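B-agarase (Saccharophagus degradans, PDB 4BQ2) hydrolyses the beta-1,4 linkages of agarose as a family 50 glycoside hydrolase, acting as an exo-beta-agarase. Local coordinates at residues Ala579-Tyr582 with Phe583-Val586. Numbering follows the deposited sequence.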
loop_
_atom_site.group_PDB
_atom_site.type_symbol
_atom_site.label_atom_id
_atom_site.label_comp_id
_atom_site.label_asym_id
_atom_site.label_seq_id
_atom_site.Cartn_x
_atom_site.Cartn_y
_atom_site.Cartn_z
ATOM N N ALA A 579 -21.878 -2.866 -7.403
ATOM C CA ALA A 579 -21.332 -3.141 -6.072
ATOM C C ALA A 579 -22.251 -4.007 -5.178
ATOM O O ALA A 579 -21.765 -4.918 -4.493
ATOM C CB ALA A 579 -20.930 -1.857 -5.377
ATOM N N ASP A 580 -23.562 -3.749 -5.188
ATOM C CA ASP A 580 -24.496 -4.646 -4.486
ATOM C C ASP A 580 -24.367 -6.112 -4.910
ATOM O O ASP A 580 -24.336 -7.012 -4.059
ATOM C CB ASP A 580 -25.939 -4.219 -4.727
ATOM C CG ASP A 580 -26.371 -3.040 -3.869
ATOM O OD1 ASP A 580 -25.702 -2.690 -2.865
ATOM O OD2 ASP A 580 -27.422 -2.448 -4.205
ATOM N N GLN A 581 -24.260 -6.341 -6.220
ATOM C CA GLN A 581 -24.145 -7.694 -6.749
ATOM C C GLN A 581 -22.808 -8.344 -6.387
ATOM O O GLN A 581 -22.767 -9.567 -6.079
ATOM C CB GLN A 581 -24.401 -7.703 -8.270
ATOM C CG GLN A 581 -24.252 -9.060 -8.942
ATOM C CD GLN A 581 -25.317 -10.101 -8.568
ATOM O OE1 GLN A 581 -26.351 -9.793 -7.958
ATOM N NE2 GLN A 581 -25.067 -11.349 -8.956
ATOM N N TYR A 582 -21.720 -7.548 -6.437
ATOM C CA TYR A 582 -20.407 -8.035 -6.014
ATOM C C TYR A 582 -20.495 -8.547 -4.560
ATOM O O TYR A 582 -20.153 -9.717 -4.268
ATOM C CB TYR A 582 -19.316 -6.945 -6.131
ATOM C CG TYR A 582 -18.010 -7.409 -5.507
ATOM C CD1 TYR A 582 -17.103 -8.204 -6.226
ATOM C CD2 TYR A 582 -17.706 -7.102 -4.182
ATOM C CE1 TYR A 582 -15.920 -8.650 -5.631
ATOM C CE2 TYR A 582 -16.553 -7.570 -3.578
ATOM C CZ TYR A 582 -15.667 -8.341 -4.304
ATOM O OH TYR A 582 -14.528 -8.768 -3.676
ATOM N N PHE A 583 -20.972 -7.680 -3.655
ATOM C CA PHE A 583 -21.007 -8.010 -2.218
ATOM C C PHE A 583 -22.029 -9.062 -1.841
ATOM O O PHE A 583 -21.758 -9.873 -0.951
ATOM C CB PHE A 583 -21.152 -6.752 -1.343
ATOM C CG PHE A 583 -19.918 -5.918 -1.303
ATOM C CD1 PHE A 583 -18.783 -6.387 -0.644
ATOM C CD2 PHE A 583 -19.846 -4.691 -1.983
ATOM C CE1 PHE A 583 -17.606 -5.657 -0.656
ATOM C CE2 PHE A 583 -18.663 -3.934 -1.970
ATOM C CZ PHE A 583 -17.550 -4.418 -1.293
ATOM N N LYS A 584 -23.155 -9.082 -2.560
ATOM C CA LYS A 584 -24.184 -10.125 -2.433
ATOM C C LYS A 584 -23.583 -11.494 -2.720
ATOM O O LYS A 584 -23.700 -12.432 -1.903
ATOM C CB LYS A 584 -25.388 -9.872 -3.351
ATOM C CG LYS A 584 -26.577 -10.810 -3.076
ATOM C CD LYS A 584 -27.749 -10.563 -4.021
ATOM C CE LYS A 584 -28.846 -11.602 -3.840
ATOM N NZ LYS A 584 -29.676 -11.773 -5.085
ATOM N N VAL A 585 -22.907 -11.611 -3.853
ATOM C CA VAL A 585 -22.338 -12.902 -4.252
ATOM C C VAL A 585 -21.226 -13.340 -3.302
ATOM O O VAL A 585 -21.185 -14.507 -2.886
ATOM C CB VAL A 585 -21.823 -12.887 -5.707
ATOM C CG1 VAL A 585 -20.969 -14.110 -6.008
ATOM C CG2 VAL A 585 -22.991 -12.848 -6.656
ATOM N N VAL A 586 -20.340 -12.418 -2.953
ATOM C CA VAL A 586 -19.228 -12.791 -2.065
ATOM C C VAL A 586 -19.717 -13.160 -0.667
ATOM O O VAL A 586 -19.296 -14.198 -0.101
ATOM C CB VAL A 586 -18.135 -11.721 -1.999
ATOM C CG1 VAL A 586 -17.134 -12.018 -0.876
ATOM C CG2 VAL A 586 -17.386 -11.660 -3.322
#
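Tyr582 turns the edge of its ring onto the face of Phe583, the next residue along helix 565-593, in a T-shaped pair with centroids 4.9 Å apart and planes at 90°. Tyr582 CD2 sits over the middle of the phenyl ring, and Tyr582 CE2 comes within 3.6 Å of Phe583 CE1. Different first torsions let neighbours meet like this: the tyrosine has CG opposite its own N (chi1 172°), the phenylalanine opposite its carbonyl carbon (chi1 -72°). One face of the tyrosine also receives a methyl from the following turn, Val586 CG2, in a CH-pi contact 4.1 Å from the ring centroid and displaced toward the rim. The helix belongs to the catalytic module, whose core is consistent with the (beta/alpha)8 barrel of clan GH-A glycoside hydrolases. The tyrosine hydroxyl is hydrogen-bonded to Asp489, while Phe583 packs on Ala617 and Tyr620 of helix 611-620. Beneath the side chains runs regular alpha-helical i to i+4 bonding, Phe583 N reaching Ala579 O at 3.0 Å. Elsewhere on the helix surface Gln581 brings NE2 to 3.4 Å from Val585 CG2, a van der Waals contact one turn on. That amide nitrogen is hydrogen-bonded to the carbonyl oxygen of Val457.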